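Long-range contacts in alpha-n-acetylglucosaminidase family protein (Clostridium perfringens, PDB 4A42), which probably binds glycans as a family 32 carbohydrate-binding module of a large family 89 glycoside hydrolase that acts on alpha-linked N-acetylglucosamine: residues A[46-51]-A[141-146]; A[85-90]-A[109-114]; A[76-81]-A[119-124]; A[62-67]-A[131-136]. All coordinates share one frame; numbering follows the deposited sequence. Where two conformers were deposited one is given.

Interaction 1. Residues A[46-51]-A[141-146]; sequences LRDGNE and IGEIKI. With CA (calcium ion), chain C.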
loop_
_atom_site.group_PDB
_atom_site.type_symbol
_atom_site.label_atom_id
_atom_site.label_comp_id
_atom_site.label_asym_id
_atom_site.label_seq_id
_atom_site.Cartn_x
_atom_site.Cartn_y
_atom_site.Cartn_z
ATOM N N LEU A 46 0.384 0.020 -9.565
ATOM C CA LEU A 46 0.397 -0.515 -8.204
ATOM C C LEU A 46 -0.367 -1.822 -8.063
ATOM O O LEU A 46 -0.166 -2.563 -7.098
ATOM C CB LEU A 46 -0.188 0.501 -7.223
ATOM C CG LEU A 46 0.646 1.739 -6.950
ATOM C CD1 LEU A 46 -0.220 2.752 -6.217
ATOM C CD2 LEU A 46 1.880 1.364 -6.126
ATOM N N ARG A 47 -1.246 -2.093 -9.008
ATOM C CA ARG A 47 -2.079 -3.239 -8.885
ATOM C C ARG A 47 -2.399 -3.907 -10.226
ATOM O O ARG A 47 -3.489 -4.325 -10.460
ATOM C CB ARG A 47 -3.344 -2.877 -8.108
ATOM C CG ARG A 47 -3.945 -1.602 -8.547
ATOM C CD ARG A 47 -5.075 -1.905 -9.475
ATOM N NE ARG A 47 -5.989 -0.811 -9.708
ATOM C CZ ARG A 47 -7.241 -0.795 -9.292
ATOM N NH1 ARG A 47 -7.747 -1.790 -8.605
ATOM N NH2 ARG A 47 -7.976 0.228 -9.579
ATOM N N ASP A 48 -1.383 -4.031 -11.049
ATOM C CA ASP A 48 -1.522 -4.650 -12.365
ATOM C C ASP A 48 -0.966 -6.071 -12.435
ATOM O O ASP A 48 -0.980 -6.701 -13.501
ATOM C CB ASP A 48 -0.909 -3.766 -13.456
ATOM C CG ASP A 48 0.588 -3.628 -13.329
ATOM O OD1 ASP A 48 1.146 -4.020 -12.278
ATOM O OD2 ASP A 48 1.209 -3.124 -14.283
ATOM N N GLY A 49 -0.491 -6.580 -11.301
ATOM C CA GLY A 49 0.001 -7.946 -11.234
ATOM C C GLY A 49 1.395 -8.149 -11.799
ATOM O O GLY A 49 1.830 -9.283 -11.968
ATOM N N ASN A 50 2.095 -7.055 -12.090
ATOM C CA ASN A 50 3.433 -7.110 -12.680
ATOM C C ASN A 50 4.401 -6.391 -11.757
ATOM O O ASN A 50 4.318 -5.184 -11.594
ATOM C CB ASN A 50 3.406 -6.442 -14.061
ATOM C CG ASN A 50 4.739 -6.534 -14.800
ATOM O OD1 ASN A 50 5.800 -6.546 -14.194
ATOM N ND2 ASN A 50 4.675 -6.614 -16.125
ATOM N N GLU A 51 5.328 -7.112 -11.150
ATOM C CA GLU A 51 6.146 -6.500 -10.102
ATOM C C GLU A 51 7.149 -5.488 -10.633
ATOM O O GLU A 51 7.732 -4.729 -9.859
ATOM C CB GLU A 51 6.880 -7.565 -9.288
ATOM C CG GLU A 51 5.937 -8.327 -8.377
ATOM C CD GLU A 51 6.651 -9.336 -7.508
ATOM O OE1 GLU A 51 7.899 -9.442 -7.596
ATOM O OE2 GLU A 51 5.954 -10.022 -6.738
ATOM N N ILE A 141 7.478 1.762 -6.144
ATOM C CA ILE A 141 6.677 0.626 -5.709
ATOM C C ILE A 141 6.234 -0.211 -6.905
ATOM O O ILE A 141 5.534 0.270 -7.794
ATOM C CB ILE A 141 5.438 1.113 -4.914
ATOM C CG1 ILE A 141 5.857 2.012 -3.743
ATOM C CG2 ILE A 141 4.590 -0.078 -4.438
ATOM C CD1 ILE A 141 6.787 1.358 -2.755
ATOM N N GLY A 142 6.661 -1.463 -6.942
ATOM C CA GLY A 142 6.324 -2.334 -8.051
ATOM C C GLY A 142 4.923 -2.895 -7.964
ATOM O O GLY A 142 4.318 -3.180 -8.994
ATOM N N GLU A 143 4.408 -3.066 -6.752
ATOM C CA GLU A 143 3.105 -3.670 -6.572
ATOM C C GLU A 143 2.709 -3.579 -5.099
ATOM O O GLU A 143 3.566 -3.676 -4.224
ATOM C CB GLU A 143 3.176 -5.143 -6.985
ATOM C CG GLU A 143 1.827 -5.789 -7.206
ATOM C CD GLU A 143 1.178 -5.465 -8.556
ATOM O OE1 GLU A 143 1.755 -4.796 -9.438
ATOM O OE2 GLU A 143 0.055 -5.915 -8.744
ATOM N N ILE A 144 1.422 -3.378 -4.841
ATOM C CA ILE A 144 0.874 -3.509 -3.495
ATOM C C ILE A 144 -0.226 -4.552 -3.546
ATOM O O ILE A 144 -1.170 -4.443 -4.327
ATOM C CB ILE A 144 0.300 -2.183 -2.965
ATOM C CG1 ILE A 144 1.441 -1.185 -2.750
ATOM C CG2 ILE A 144 -0.475 -2.403 -1.662
ATOM C CD1 ILE A 144 0.973 0.192 -2.405
ATOM N N LYS A 145 -0.063 -5.589 -2.757
ATOM C CA LYS A 145 -0.999 -6.694 -2.708
ATOM C C LYS A 145 -1.733 -6.712 -1.366
ATOM O O LYS A 145 -1.108 -6.687 -0.345
ATOM C CB LYS A 145 -0.272 -8.005 -2.940
ATOM C CG LYS A 145 0.578 -7.990 -4.196
ATOM C CD LYS A 145 1.336 -9.266 -4.431
ATOM C CE LYS A 145 2.477 -9.068 -5.409
ATOM N NZ LYS A 145 3.401 -10.235 -5.563
ATOM N N ILE A 146 -3.060 -6.728 -1.418
ATOM C CA ILE A 146 -3.863 -6.695 -0.203
ATOM C C ILE A 146 -4.687 -7.966 -0.162
ATOM O O ILE A 146 -5.639 -8.091 -0.891
ATOM C CB ILE A 146 -4.776 -5.470 -0.171
ATOM C CG1 ILE A 146 -3.941 -4.187 -0.235
ATOM C CG2 ILE A 146 -5.623 -5.470 1.084
ATOM C CD1 ILE A 146 -4.712 -2.968 -0.499
HETATM CA CA CA C . 3.089 -3.328 -10.960
#

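Interaction 2. Residues A[85-90]-A[109-114]; sequences NSPLKY and NNEENK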
loop_
_atom_site.group_PDB
_atom_site.type_symbol
_atom_site.label_atom_id
_atom_site.label_comp_id
_atom_site.label_asym_id
_atom_site.label_seq_id
_atom_site.Cartn_x
_atom_site.Cartn_y
_atom_site.Cartn_z
ATOM N N ASN A 85 16.175 1.734 -4.464
ATOM C CA ASN A 85 17.419 1.275 -3.834
ATOM C C ASN A 85 17.437 1.275 -2.308
ATOM O O ASN A 85 18.046 0.389 -1.672
ATOM C CB ASN A 85 18.601 2.089 -4.341
ATOM C CG ASN A 85 19.037 1.672 -5.715
ATOM O OD1 ASN A 85 18.702 0.579 -6.178
ATOM N ND2 ASN A 85 19.803 2.530 -6.378
ATOM N N SER A 86 16.788 2.272 -1.725
ATOM C CA SER A 86 16.879 2.526 -0.301
ATOM C C SER A 86 15.884 1.659 0.452
ATOM O O SER A 86 14.824 1.345 -0.070
ATOM C CB SER A 86 16.590 4.011 -0.016
ATOM O OG SER A 86 17.626 4.857 -0.499
ATOM N N PRO A 87 16.214 1.284 1.696
ATOM C CA PRO A 87 15.226 0.597 2.534
ATOM C C PRO A 87 13.941 1.409 2.593
ATOM O O PRO A 87 13.972 2.626 2.749
ATOM C CB PRO A 87 15.902 0.558 3.903
ATOM C CG PRO A 87 17.374 0.547 3.562
ATOM C CD PRO A 87 17.492 1.479 2.396
ATOM N N LEU A 88 12.811 0.735 2.456
ATOM C CA LEU A 88 11.535 1.431 2.454
ATOM C C LEU A 88 11.143 1.849 3.859
ATOM O O LEU A 88 11.216 1.061 4.794
ATOM C CB LEU A 88 10.453 0.546 1.842
ATOM C CG LEU A 88 9.132 1.246 1.522
ATOM C CD1 LEU A 88 9.331 2.241 0.387
ATOM C CD2 LEU A 88 8.075 0.221 1.159
ATOM N N LYS A 89 10.740 3.106 3.998
ATOM C CA LYS A 89 10.175 3.612 5.238
ATOM C C LYS A 89 8.715 3.889 4.953
ATOM O O LYS A 89 8.393 4.624 4.023
ATOM C CB LYS A 89 10.908 4.874 5.699
ATOM C CG LYS A 89 12.357 4.611 6.105
ATOM C CD LYS A 89 13.129 5.902 6.346
ATOM C CE LYS A 89 14.581 5.605 6.651
ATOM N NZ LYS A 89 14.710 4.953 7.968
ATOM N N TYR A 90 7.824 3.296 5.747
ATOM C CA TYR A 90 6.406 3.295 5.401
ATOM C C TYR A 90 5.529 3.036 6.615
ATOM O O TYR A 90 6.002 2.530 7.651
ATOM C CB TYR A 90 6.112 2.228 4.329
ATOM C CG TYR A 90 6.216 0.798 4.836
ATOM C CD1 TYR A 90 7.449 0.161 4.937
ATOM C CD2 TYR A 90 5.083 0.093 5.251
ATOM C CE1 TYR A 90 7.552 -1.145 5.419
ATOM C CE2 TYR A 90 5.179 -1.220 5.726
ATOM C CZ TYR A 90 6.421 -1.828 5.809
ATOM O OH TYR A 90 6.563 -3.123 6.286
ATOM N N ASN A 109 10.733 4.262 10.462
ATOM C CA ASN A 109 12.156 4.329 10.772
ATOM C C ASN A 109 12.926 3.129 10.234
ATOM O O ASN A 109 14.083 2.911 10.575
ATOM C CB ASN A 109 12.363 4.469 12.284
ATOM C CG ASN A 109 11.854 5.794 12.823
ATOM O OD1 ASN A 109 12.173 6.856 12.289
ATOM N ND2 ASN A 109 11.059 5.738 13.887
ATOM N N ASN A 110 12.277 2.350 9.375
ATOM C CA ASN A 110 12.878 1.106 8.906
ATOM C C ASN A 110 14.205 1.285 8.185
ATOM O O ASN A 110 14.346 2.164 7.335
ATOM C CB ASN A 110 11.931 0.344 7.988
ATOM C CG ASN A 110 12.589 -0.875 7.393
ATOM O OD1 ASN A 110 12.941 -1.803 8.121
ATOM N ND2 ASN A 110 12.778 -0.880 6.065
ATOM N N GLU A 111 15.164 0.423 8.510
ATOM C CA GLU A 111 16.426 0.399 7.786
ATOM C C GLU A 111 16.685 -0.950 7.129
ATOM O O GLU A 111 17.701 -1.120 6.477
ATOM C CB GLU A 111 17.596 0.778 8.696
ATOM C CG GLU A 111 17.535 2.199 9.216
ATOM C CD GLU A 111 17.688 3.235 8.117
ATOM O OE1 GLU A 111 18.046 2.860 6.980
ATOM O OE2 GLU A 111 17.446 4.431 8.396
ATOM N N GLU A 112 15.769 -1.907 7.298
ATOM C CA GLU A 112 15.955 -3.234 6.712
ATOM C C GLU A 112 15.676 -3.167 5.210
ATOM O O GLU A 112 14.654 -2.626 4.790
ATOM C CB GLU A 112 15.044 -4.276 7.382
ATOM C CG GLU A 112 15.348 -5.738 6.985
ATOM C CD GLU A 112 14.365 -6.738 7.575
ATOM O OE1 GLU A 112 13.274 -6.337 8.010
ATOM O OE2 GLU A 112 14.675 -7.944 7.601
ATOM N N ASN A 113 16.596 -3.704 4.414
ATOM C CA ASN A 113 16.455 -3.661 2.961
ATOM C C ASN A 113 15.908 -4.977 2.449
ATOM O O ASN A 113 16.594 -6.012 2.476
ATOM C CB ASN A 113 17.780 -3.318 2.283
ATOM C CG ASN A 113 17.580 -2.668 0.918
ATOM O OD1 ASN A 113 16.658 -3.017 0.179
ATOM N ND2 ASN A 113 18.437 -1.713 0.583
ATOM N N LYS A 114 14.658 -4.938 1.998
ATOM C CA LYS A 114 13.976 -6.137 1.513
ATOM C C LYS A 114 13.338 -5.879 0.161
ATOM O O LYS A 114 12.996 -4.738 -0.175
ATOM C CB LYS A 114 12.899 -6.606 2.498
ATOM C CG LYS A 114 13.423 -6.920 3.900
ATOM C CD LYS A 114 12.469 -7.812 4.669
ATOM C CE LYS A 114 11.176 -7.109 5.031
ATOM N NZ LYS A 114 10.320 -7.980 5.896
#

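Interaction 3. Residues A[76-81]-A[119-124]; sequences SAIDIV and NILKSG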
loop_
_atom_site.group_PDB
_atom_site.type_symbol
_atom_site.label_atom_id
_atom_site.label_comp_id
_atom_site.label_asym_id
_atom_site.label_seq_id
_atom_site.Cartn_x
_atom_site.Cartn_y
_atom_site.Cartn_z
ATOM N N SER A 76 -6.350 -9.758 5.617
ATOM C CA SER A 76 -5.483 -10.647 6.365
ATOM C C SER A 76 -3.979 -10.353 6.289
ATOM O O SER A 76 -3.240 -10.622 7.205
ATOM C CB SER A 76 -5.723 -12.111 6.006
ATOM O OG SER A 76 -5.154 -12.481 4.784
ATOM N N ALA A 77 -3.551 -9.847 5.150
ATOM C CA ALA A 77 -2.128 -9.626 4.930
ATOM C C ALA A 77 -1.889 -8.653 3.796
ATOM O O ALA A 77 -2.725 -8.506 2.906
ATOM C CB ALA A 77 -1.410 -10.939 4.667
ATOM N N ILE A 78 -0.739 -7.981 3.845
ATOM C CA ILE A 78 -0.383 -6.992 2.842
ATOM C C ILE A 78 1.088 -7.112 2.440
ATOM O O ILE A 78 1.975 -7.156 3.302
ATOM C CB ILE A 78 -0.668 -5.552 3.345
ATOM C CG1 ILE A 78 -2.160 -5.389 3.685
ATOM C CG2 ILE A 78 -0.192 -4.522 2.306
ATOM C CD1 ILE A 78 -2.503 -4.128 4.472
ATOM N N ASP A 79 1.350 -7.169 1.133
ATOM C CA ASP A 79 2.720 -7.109 0.616
ATOM C C ASP A 79 2.966 -5.802 -0.127
ATOM O O ASP A 79 2.144 -5.374 -0.934
ATOM C CB ASP A 79 2.998 -8.221 -0.396
ATOM C CG ASP A 79 3.010 -9.593 0.214
ATOM O OD1 ASP A 79 3.101 -9.697 1.452
ATOM O OD2 ASP A 79 2.935 -10.568 -0.570
ATOM N N ILE A 80 4.128 -5.202 0.102
ATOM C CA ILE A 80 4.578 -4.063 -0.683
ATOM C C ILE A 80 5.851 -4.470 -1.401
ATOM O O ILE A 80 6.855 -4.786 -0.767
ATOM C CB ILE A 80 4.886 -2.835 0.191
ATOM C CG1 ILE A 80 3.675 -2.474 1.048
ATOM C CG2 ILE A 80 5.314 -1.636 -0.682
ATOM C CD1 ILE A 80 3.998 -1.535 2.179
ATOM N N VAL A 81 5.804 -4.474 -2.723
ATOM C CA VAL A 81 6.971 -4.832 -3.513
ATOM C C VAL A 81 7.750 -3.548 -3.774
ATOM O O VAL A 81 7.242 -2.639 -4.440
ATOM C CB VAL A 81 6.554 -5.511 -4.836
ATOM C CG1 VAL A 81 7.780 -5.913 -5.638
ATOM C CG2 VAL A 81 5.691 -6.737 -4.548
ATOM N N ASN A 119 3.360 -7.891 5.659
ATOM C CA ASN A 119 2.808 -7.740 7.008
ATOM C C ASN A 119 1.527 -8.541 7.175
ATOM O O ASN A 119 0.587 -8.382 6.404
ATOM C CB ASN A 119 2.505 -6.273 7.326
ATOM C CG ASN A 119 3.754 -5.444 7.528
ATOM O OD1 ASN A 119 4.200 -4.755 6.622
ATOM N ND2 ASN A 119 4.328 -5.519 8.717
ATOM N N ILE A 120 1.479 -9.385 8.201
ATOM C CA ILE A 120 0.268 -10.156 8.522
ATOM C C ILE A 120 -0.548 -9.460 9.617
ATOM O O ILE A 120 -0.023 -9.137 10.686
ATOM C CB ILE A 120 0.616 -11.586 8.938
ATOM C CG1 ILE A 120 1.366 -12.295 7.805
ATOM C CG2 ILE A 120 -0.640 -12.365 9.334
ATOM C CD1 ILE A 120 2.826 -12.564 8.112
ATOM N N LEU A 121 -1.831 -9.228 9.349
ATOM C CA LEU A 121 -2.666 -8.449 10.252
ATOM C C LEU A 121 -3.219 -9.310 11.387
ATOM O O LEU A 121 -3.330 -10.530 11.253
ATOM C CB LEU A 121 -3.810 -7.762 9.495
ATOM C CG LEU A 121 -3.479 -6.497 8.701
ATOM C CD1 LEU A 121 -2.569 -6.814 7.536
ATOM C CD2 LEU A 121 -4.747 -5.793 8.219
ATOM N N LYS A 122 -3.551 -8.669 12.504
ATOM C CA LYS A 122 -4.201 -9.363 13.609
ATOM C C LYS A 122 -5.469 -10.027 13.095
ATOM O O LYS A 122 -6.063 -9.572 12.117
ATOM C CB LYS A 122 -4.548 -8.391 14.738
ATOM N N SER A 123 -5.905 -11.097 13.756
ATOM C CA SER A 123 -7.121 -11.765 13.350
ATOM C C SER A 123 -8.294 -10.801 13.407
ATOM O O SER A 123 -8.362 -9.955 14.285
ATOM C CB SER A 123 -7.374 -12.976 14.241
ATOM O OG SER A 123 -8.642 -13.555 13.996
ATOM N N GLY A 124 -9.184 -10.901 12.441
ATOM C CA GLY A 124 -10.418 -10.138 12.471
ATOM C C GLY A 124 -10.307 -8.685 12.056
ATOM O O GLY A 124 -11.199 -7.887 12.348
HETATM O O HOH W 1 -4.242 -12.209 9.271
#

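Interaction 4. Residues A[62-67]-A[131-136]; sequences EKSVTF and RFNFNS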
loop_
_atom_site.group_PDB
_atom_site.type_symbol
_atom_site.label_atom_id
_atom_site.label_comp_id
_atom_site.label_asym_id
_atom_site.label_seq_id
_atom_site.Cartn_x
_atom_site.Cartn_y
_atom_site.Cartn_z
ATOM N N GLU A 62 4.469 14.343 1.629
ATOM C CA GLU A 62 3.810 13.134 2.066
ATOM C C GLU A 62 3.397 12.310 0.852
ATOM O O GLU A 62 2.354 12.571 0.254
ATOM C CB GLU A 62 2.589 13.488 2.912
ATOM N N LYS A 63 4.235 11.347 0.476
ATOM C CA LYS A 63 3.933 10.440 -0.597
ATOM C C LYS A 63 2.967 9.375 -0.060
ATOM O O LYS A 63 3.267 8.721 0.911
ATOM C CB LYS A 63 5.206 9.759 -1.091
ATOM C CG LYS A 63 6.250 10.648 -1.642
ATOM C CD LYS A 63 7.556 9.943 -1.711
ATOM C CE LYS A 63 8.620 10.736 -1.052
ATOM N NZ LYS A 63 9.031 11.900 -1.853
ATOM N N SER A 64 1.809 9.246 -0.680
ATOM C CA SER A 64 0.806 8.368 -0.144
ATOM C C SER A 64 -0.063 7.704 -1.209
ATOM O O SER A 64 -0.264 8.257 -2.267
ATOM C CB SER A 64 -0.058 9.177 0.823
ATOM O OG SER A 64 -0.986 8.368 1.473
ATOM N N VAL A 65 -0.574 6.526 -0.893
ATOM C CA VAL A 65 -1.513 5.798 -1.745
ATOM C C VAL A 65 -2.703 5.350 -0.895
ATOM O O VAL A 65 -2.511 4.837 0.198
ATOM C CB VAL A 65 -0.854 4.525 -2.323
ATOM C CG1 VAL A 65 -1.844 3.749 -3.195
ATOM C CG2 VAL A 65 0.426 4.867 -3.089
ATOM N N THR A 66 -3.927 5.536 -1.386
ATOM C CA THR A 66 -5.104 5.044 -0.670
ATOM C C THR A 66 -5.933 4.114 -1.549
ATOM O O THR A 66 -6.353 4.500 -2.640
ATOM C CB THR A 66 -6.007 6.192 -0.191
ATOM O OG1 THR A 66 -5.284 7.026 0.722
ATOM C CG2 THR A 66 -7.240 5.633 0.523
ATOM N N PHE A 67 -6.151 2.889 -1.084
ATOM C CA PHE A 67 -7.058 1.963 -1.764
ATOM C C PHE A 67 -8.432 2.058 -1.122
ATOM O O PHE A 67 -8.550 2.058 0.107
ATOM C CB PHE A 67 -6.581 0.507 -1.671
ATOM C CG PHE A 67 -5.350 0.212 -2.457
ATOM C CD1 PHE A 67 -4.098 0.488 -1.931
ATOM C CD2 PHE A 67 -5.434 -0.363 -3.721
ATOM C CE1 PHE A 67 -2.959 0.213 -2.656
ATOM C CE2 PHE A 67 -4.292 -0.641 -4.444
ATOM C CZ PHE A 67 -3.060 -0.347 -3.912
ATOM N N ARG A 131 -4.476 2.808 3.502
ATOM C CA ARG A 131 -3.608 3.912 3.138
ATOM C C ARG A 131 -2.151 3.603 3.469
ATOM O O ARG A 131 -1.832 3.117 4.554
ATOM C CB ARG A 131 -4.057 5.217 3.808
ATOM C CG ARG A 131 -3.221 6.430 3.384
ATOM C CD ARG A 131 -3.876 7.735 3.799
ATOM N NE ARG A 131 -3.857 7.922 5.242
ATOM C CZ ARG A 131 -4.483 8.913 5.869
ATOM N NH1 ARG A 131 -5.173 9.804 5.164
ATOM N NH2 ARG A 131 -4.417 9.016 7.193
ATOM N N PHE A 132 -1.283 3.867 2.494
ATOM C CA PHE A 132 0.149 3.625 2.593
ATOM C C PHE A 132 0.857 4.961 2.550
ATOM O O PHE A 132 0.637 5.757 1.643
ATOM C CB PHE A 132 0.625 2.752 1.417
ATOM C CG PHE A 132 0.016 1.381 1.407
ATOM C CD1 PHE A 132 -1.270 1.182 0.916
ATOM C CD2 PHE A 132 0.719 0.287 1.892
ATOM C CE1 PHE A 132 -1.847 -0.077 0.928
ATOM C CE2 PHE A 132 0.150 -0.984 1.886
ATOM C CZ PHE A 132 -1.141 -1.161 1.414
ATOM N N ASN A 133 1.706 5.218 3.533
ATOM C CA ASN A 133 2.494 6.433 3.525
ATOM C C ASN A 133 3.951 6.056 3.398
ATOM O O ASN A 133 4.403 5.114 4.040
ATOM C CB ASN A 133 2.237 7.216 4.808
ATOM C CG ASN A 133 0.759 7.319 5.120
ATOM O OD1 ASN A 133 0.012 7.992 4.405
ATOM N ND2 ASN A 133 0.319 6.618 6.166
ATOM N N PHE A 134 4.677 6.767 2.543
ATOM C CA PHE A 134 6.081 6.447 2.307
ATOM C C PHE A 134 6.944 7.651 2.623
ATOM O O PHE A 134 6.712 8.739 2.108
ATOM C CB PHE A 134 6.301 6.002 0.859
ATOM C CG PHE A 134 5.459 4.828 0.461
ATOM C CD1 PHE A 134 5.744 3.565 0.945
ATOM C CD2 PHE A 134 4.371 4.988 -0.381
ATOM C CE1 PHE A 134 4.970 2.477 0.598
ATOM C CE2 PHE A 134 3.583 3.888 -0.744
ATOM C CZ PHE A 134 3.890 2.633 -0.258
ATOM N N ASN A 135 7.906 7.461 3.512
ATOM C CA ASN A 135 8.799 8.546 3.885
ATOM C C ASN A 135 10.275 8.362 3.570
ATOM O O ASN A 135 11.083 9.125 4.035
ATOM C CB ASN A 135 8.608 8.965 5.335
ATOM C CG ASN A 135 8.925 7.873 6.293
ATOM O OD1 ASN A 135 8.149 6.959 6.447
ATOM N ND2 ASN A 135 10.060 7.977 6.973
ATOM N N SER A 136 10.625 7.333 2.819
ATOM C CA SER A 136 11.996 7.158 2.402
ATOM C C SER A 136 12.249 7.875 1.075
ATOM O O SER A 136 11.346 8.428 0.473
ATOM C CB SER A 136 12.371 5.684 2.307
ATOM O OG SER A 136 11.303 4.932 1.805
HETATM O O HOH W 2 6.938 11.346 1.860
#

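Interaction 1. Residues A[46-51]-A[141-146]
Asp48 and Glu143 meet through the calcium ion, each giving one carboxylate oxygen. Asp48 OD1 and Glu143 OE1 lie 3.0 Å apart, acceptable for two negative groups because the cation sits between them, and the two carboxylates are nearly coplanar. Two backbone carbonyls complete this share of the shell, Asn50 O and Gly142 O, each 2.3 Å from the calcium ion; Asn45 and Thr53 supply the other ligands.

Hydrogen bonds steady the loop and the ligands. The bend at chi2 of Glu143 (79°) swings its carboxylate toward the loop, where Gly49 N reaches the second oxygen, OE2, at 2.7 Å on its syn side, somewhat out of plane. Gly49 suits the spot because its phi is positive (78°). Asp48 OD1 accepts from Asn50 N, closing an Asx turn, and Ile144 N bonds to Leu46 O at 2.9 Å, tying the loop backbone to the strand.

A salt bridge closes the more exposed side: extended Lys145 reaches across Glu51 at about a right angle and brings NZ within 2.8 Å of Glu51 OE2, on its anti lone pair.

Apolar packing covers the inner side. Leu46 CD2 rests 3.5 Å from Ile141 CG2 and touches Ile144, a flexible apolar side chain suited to packing against buried isoleucines. Together these pin a loop to strand 141-148 and form the structural calcium site common in family 32 modules.

Interaction 2. Residues A[85-90]-A[109-114]
Asn110 and Leu88 are joined in the closely packed part of the contact between these two loops. With CG anti to the backbone N (chi1 175°), the Asn110 amide is directed at the other loop, and ND2 donates to Leu88 O at 2.8 Å, nearly within its own amide plane. Its second N-H goes to Glu112 O at 2.9 Å, while OD1 accepts from Glu112 N, so all three polar functions of the amide are used. An asparagine suits the place because its amide carries both a donor and an acceptor. Pro87 fits against this turn: its ring carbon CG comes within 3.4 Å of Glu111 O and CB lies close to Glu112 O, a compact, rigid residue set over a row of carbonyls. Behind it, the Leu88 side chain turns inward onto Ile80 and Phe134, and Tyr117 OH links the backbones of both loops.

The outer side is held by charge and by exposed polar side chains. Lys89 runs alongside Asn110, then bends at its last torsion to bring NZ to Asn110 O (2.9 Å), approaching above the carbonyl plane, and to Glu111 OE2 (2.8 Å), which it meets from above the carboxylate plane. The ammonium group thus clasps the turn from outside. At the far end exposed Asn113 gives the longer bond, ND2 to Asn85 O at 3.1 Å. An Asx turn clamped by a neighbouring loop is what results, joining two connections at one end of the beta-sandwich.

Interaction 3. Residues A[76-81]-A[119-124]
Ile78 and Asn119 face each other through their flat peptide groups as an antiparallel hydrogen-bonded pair, with a bond each way. Asn119 N meets Ile78 O at 2.8 Å, and Ile78 N returns a bond to Asn119 O at 2.9 Å. A CA-H of Ala77, 3.3 Å from Asn119 O, adds a weaker approach to the same oxygen. The third bond is turned differently: Leu121 N reaches Ser76 O at 2.9 Å from above the carbonyl plane, 40° out of it, where the regular pairing gives way to a loop. A water molecule donates to both Ser76 O and Leu121 O at this end and so bridges the two backbones.

The pairing is that of neighbouring antiparallel strands in the smaller sheet of the sandwich, with 116-120 at its edge. On its other side, 77-82 runs beside 141-148, where Ser76 and Ala77 together face Tyr147 in a classic beta bulge.

Side chains alternate between the two surfaces. Ala77 and Ile120 share the outer one, Ala77 CB 4.4 Å from Ile120 CG1; the short side chain also touches Tyr147. Ile78 and Asn119 share the other. There Leu121, its CG anti to the carbonyl carbon (chi1 -78°), lays CD1 4.1 Å from Ile78 CD1, crossing it at a slant, and the same methyl lies 3.9 Å from Ala77 CA. Ile78, beta-branched and buried, continues onto Val130 and Phe132 of the opposing sheet. The amide of Asn119, being polar on this inward surface, has its OD1 hydrogen-bonded by Tyr90 OH.

Interaction 4. Residues A[62-67]-A[131-136]
Phe67 and Phe132 lie at the apolar centre, where Phe67 CD1 comes within 3.7 Å of Phe132 CE1. The ring planes lie 78° apart and the centroids 5.9 Å, so the two rings meet obliquely. Beside them Val65 points CG2 at the edge of the Phe134 ring, 4.1 Å from CE2; its compact branched shape fits among larger aromatics. The Val65 carbonyl oxygen lies in the plane of the Phe132 ring, at its edge.

Around this centre runs the antiparallel backbone pairing. Val65 and Phe132 form a hydrogen-bonded pair, Phe132 N to Val65 O at 2.8 Å and Val65 N to Phe132 O at 2.9 Å, and a further bond joins Phe134 N to Lys63 O.

The other face of the strands is polar. Ser64 OG, carried over to the partner strand by its position anti to the backbone N (chi1 -175°), stands 3.1 Å from both Phe132 O and Asn133 OD1; Asn133 ND2 bonds to Glu93. The aliphatic part of Arg131 passes Thr66, CG 3.4 Å from OG1, before its guanidinium bridges to the same Glu93 and meets Trp101 in a cation-pi contact. At the end of the pairing a water molecule links Lys63 N to Phe134 O.

Strand 63-69 lies between 33-36 and 126-134, which in turn pairs with 90-95; the phenylalanines press against Ile141, Ile144 and Ile146 of the opposing strand 141-148.

Overall arrangement
Interactions 1 and 4 are partly buried and meet in the core, where Ile144 packs on Phe67 and Phe132 and Leu46 touches Val65; interactions 2 and 3 lie at the surface. Interactions 1 and 3 share the smaller sheet, since 141-148 and 77-82 are neighbouring strands, whereas interaction 4 belongs to the larger sheet that faces it, and Ile80 reaches Phe132 between the two. Interaction 2 joins loops at one end, tied to interaction 4 through Lys89 and Ser136. Chemistry follows place: metal and carboxylates fix a loop, amides and charge fasten loop to loop, and backbone pairing with apolar side chains holds strand to strand.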